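Local coordinates for protein beta-glucanase (Clostridium thermocellum, PDB 3WVJ) that hydrolyses mixed-linkage beta-1,3-1,4-glucans such as lichenan, as an endo-acting glycoside hydrolase of family 16, at residues T6-F12 with E209-P215. Residues are numbered along the deposited sequence; the frame is centred on the assembly and turned at random.
Sequences TPFVAVF and EYVKYYP
An antiparallel strand pair in the jellyroll of this family 16 glucanase brings the chain's beginning beside its end: Phe-8 to Val-11 run against Glu-209 to Tyr-214 at 173°. Phe-8 and Tyr-213 form one hydrogen-bonded pair, Phe-8 N to Tyr-213 O (2.9 Å) and Tyr-213 N to Phe-8 O (2.8 Å); Ala-10 and Val-211 form the next, with the Ala-10 N to Val-211 O bond the straighter of its two (174° at the hydrogen). Phe-12 N to Glu-209 O (2.8 Å) continues the ladder just past strand 8-11. Strand 204-214 pairs along its far edge, away from strand 8-11, with strand 75-82, where Glu-209 and Tyr-210 both face Arg-80 in a classic beta bulge. The inward face carries Phe-8, Ala-10, Val-211 and Tyr-213. On this side the Phe-12 side chain slants across that of Val-211, CZ 4.2 Å from Val-211 CG2, with Met-183 of strand 179-187 touching both residues. Thr-6 O lies in the plane of the Tyr-213 ring, 3.6 Å from CD2 at its edge, while the phenol OH hydrogen-bonds to Tyr-74 O. On the opposite face Val-9 lies side by side with the extended Lys-212 chain; its CG1, anti to the backbone N (chi1 -173°), is 3.8 Å from Lys-212 CE. That same CE sits over the centre of the Tyr-210 ring, whose OH is hydrogen-bonded to Glu-78. Beyond the ladder's other end, the Pro-7 and Pro-215 rings cross at about a right angle.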
loop_
_atom_site.group_PDB
_atom_site.type_symbol
_atom_site.label_atom_id
_atom_site.label_comp_id
_atom_site.label_asym_id
_atom_site.label_seq_id
_atom_site.Cartn_x
_atom_site.Cartn_y
_atom_site.Cartn_z
ATOM N N THR A 6 2.415 16.249 -12.499
ATOM C CA THR A 6 3.550 17.037 -12.017
ATOM C C THR A 6 4.053 16.334 -10.748
ATOM O O THR A 6 3.304 15.548 -10.144
ATOM C CB THR A 6 3.089 18.430 -11.611
ATOM O OG1 THR A 6 2.188 18.285 -10.514
ATOM C CG2 THR A 6 2.396 19.178 -12.791
ATOM N N PRO A 7 5.301 16.633 -10.321
ATOM C CA PRO A 7 5.821 15.923 -9.142
ATOM C C PRO A 7 4.976 16.162 -7.894
ATOM O O PRO A 7 4.465 17.251 -7.688
ATOM C CB PRO A 7 7.248 16.465 -8.983
ATOM C CG PRO A 7 7.617 16.971 -10.344
ATOM C CD PRO A 7 6.333 17.481 -10.951
ATOM N N PHE A 8 4.802 15.110 -7.104
ATOM C CA PHE A 8 4.025 15.131 -5.870
ATOM C C PHE A 8 4.911 14.565 -4.783
ATOM O O PHE A 8 5.585 13.551 -4.979
ATOM C CB PHE A 8 2.737 14.334 -6.016
ATOM C CG PHE A 8 1.937 14.195 -4.757
ATOM C CD1 PHE A 8 1.090 15.196 -4.341
ATOM C CD2 PHE A 8 1.967 13.014 -4.026
ATOM C CE1 PHE A 8 0.339 15.062 -3.173
ATOM C CE2 PHE A 8 1.184 12.857 -2.892
ATOM C CZ PHE A 8 0.381 13.887 -2.464
ATOM N N VAL A 9 4.980 15.303 -3.669
ATOM C CA VAL A 9 5.809 14.897 -2.538
ATOM C C VAL A 9 5.025 15.112 -1.273
ATOM O O VAL A 9 4.636 16.259 -0.988
ATOM C CB VAL A 9 7.060 15.789 -2.372
ATOM C CG1 VAL A 9 7.944 15.203 -1.282
ATOM C CG2 VAL A 9 7.831 15.902 -3.678
ATOM N N ALA A 10 4.812 14.034 -0.518
ATOM C CA ALA A 10 4.262 14.128 0.798
ATOM C C ALA A 10 5.262 13.546 1.778
ATOM O O ALA A 10 5.370 12.308 1.902
ATOM C CB ALA A 10 2.958 13.395 0.907
ATOM N N VAL A 11 5.990 14.395 2.504
ATOM C CA VAL A 11 6.830 13.867 3.575
ATOM C C VAL A 11 6.023 13.990 4.846
ATOM O O VAL A 11 5.693 15.133 5.233
ATOM C CB VAL A 11 8.107 14.710 3.790
ATOM C CG1 VAL A 11 8.824 14.226 5.031
ATOM C CG2 VAL A 11 9.042 14.612 2.594
ATOM N N PHE A 12 5.738 12.876 5.530
ATOM C CA PHE A 12 4.769 12.934 6.649
ATOM C C PHE A 12 5.237 13.645 7.933
ATOM O O PHE A 12 4.445 13.842 8.862
ATOM C CB PHE A 12 4.163 11.574 6.947
ATOM C CG PHE A 12 3.441 10.986 5.769
ATOM C CD1 PHE A 12 2.413 11.687 5.142
ATOM C CD2 PHE A 12 3.839 9.758 5.248
ATOM C CE1 PHE A 12 1.761 11.147 4.011
ATOM C CE2 PHE A 12 3.172 9.191 4.149
ATOM C CZ PHE A 12 2.140 9.893 3.532
ATOM N N GLU A 209 7.468 7.236 6.095
ATOM C CA GLU A 209 8.049 8.595 6.196
ATOM C C GLU A 209 7.613 9.501 5.070
ATOM O O GLU A 209 7.493 10.697 5.262
ATOM C CB GLU A 209 9.572 8.565 6.206
ATOM C CG GLU A 209 10.195 7.651 7.238
ATOM C CD GLU A 209 11.679 7.867 7.304
ATOM O OE1 GLU A 209 12.166 8.714 6.505
ATOM O OE2 GLU A 209 12.339 7.254 8.172
ATOM N N TYR A 210 7.446 8.931 3.883
ATOM C CA TYR A 210 7.036 9.746 2.730
ATOM C C TYR A 210 6.416 8.901 1.606
ATOM O O TYR A 210 6.449 7.667 1.640
ATOM C CB TYR A 210 8.175 10.601 2.168
ATOM C CG TYR A 210 9.365 9.915 1.475
ATOM C CD1 TYR A 210 9.207 9.208 0.270
ATOM C CD2 TYR A 210 10.649 10.033 1.999
ATOM C CE1 TYR A 210 10.288 8.585 -0.345
ATOM C CE2 TYR A 210 11.728 9.446 1.378
ATOM C CZ TYR A 210 11.536 8.746 0.209
ATOM O OH TYR A 210 12.610 8.184 -0.396
ATOM N N VAL A 211 5.866 9.624 0.642
ATOM C CA VAL A 211 5.368 9.113 -0.622
ATOM C C VAL A 211 5.709 10.215 -1.631
ATOM O O VAL A 211 5.497 11.441 -1.365
ATOM C CB VAL A 211 3.860 8.947 -0.537
ATOM C CG1 VAL A 211 3.242 8.932 -1.924
ATOM C CG2 VAL A 211 3.506 7.701 0.231
ATOM N N LYS A 212 6.320 9.800 -2.741
ATOM C CA LYS A 212 6.730 10.691 -3.829
ATOM C C LYS A 212 6.290 10.107 -5.157
ATOM O O LYS A 212 6.287 8.859 -5.373
ATOM C CB LYS A 212 8.240 10.915 -3.819
ATOM C CG LYS A 212 8.730 11.661 -2.596
ATOM C CD LYS A 212 10.232 11.551 -2.399
ATOM C CE LYS A 212 10.682 12.516 -1.315
ATOM N NZ LYS A 212 12.167 12.505 -1.173
ATOM N N TYR A 213 5.830 10.992 -6.024
ATOM C CA TYR A 213 5.528 10.631 -7.413
ATOM C C TYR A 213 6.269 11.566 -8.390
ATOM O O TYR A 213 6.263 12.824 -8.239
ATOM C CB TYR A 213 4.006 10.594 -7.651
ATOM C CG TYR A 213 3.581 10.700 -9.125
ATOM C CD1 TYR A 213 3.385 9.544 -9.895
ATOM C CD2 TYR A 213 3.364 11.953 -9.740
ATOM C CE1 TYR A 213 2.988 9.621 -11.217
ATOM C CE2 TYR A 213 2.977 12.028 -11.059
ATOM C CZ TYR A 213 2.780 10.856 -11.769
ATOM O OH TYR A 213 2.437 10.898 -13.071
ATOM N N TYR A 214 6.963 10.939 -9.332
ATOM C CA TYR A 214 7.673 11.640 -10.375
ATOM C C TYR A 214 7.102 11.222 -11.738
ATOM O O TYR A 214 7.178 10.045 -12.120
ATOM C CB TYR A 214 9.168 11.345 -10.317
ATOM C CG TYR A 214 9.823 11.594 -8.985
ATOM C CD1 TYR A 214 10.205 12.902 -8.583
ATOM C CD2 TYR A 214 10.101 10.533 -8.131
ATOM C CE1 TYR A 214 10.813 13.130 -7.351
ATOM C CE2 TYR A 214 10.721 10.738 -6.906
ATOM C CZ TYR A 214 11.083 12.029 -6.523
ATOM O OH TYR A 214 11.691 12.198 -5.297
ATOM N N PRO A 215 6.524 12.184 -12.473
ATOM C CA PRO A 215 5.880 11.851 -13.727
ATOM C C PRO A 215 6.904 11.498 -14.785
ATOM O O PRO A 215 6.568 10.863 -15.771
ATOM C CB PRO A 215 5.159 13.143 -14.106
ATOM C CG PRO A 215 5.396 14.115 -13.000
ATOM C CD PRO A 215 6.575 13.639 -12.242
#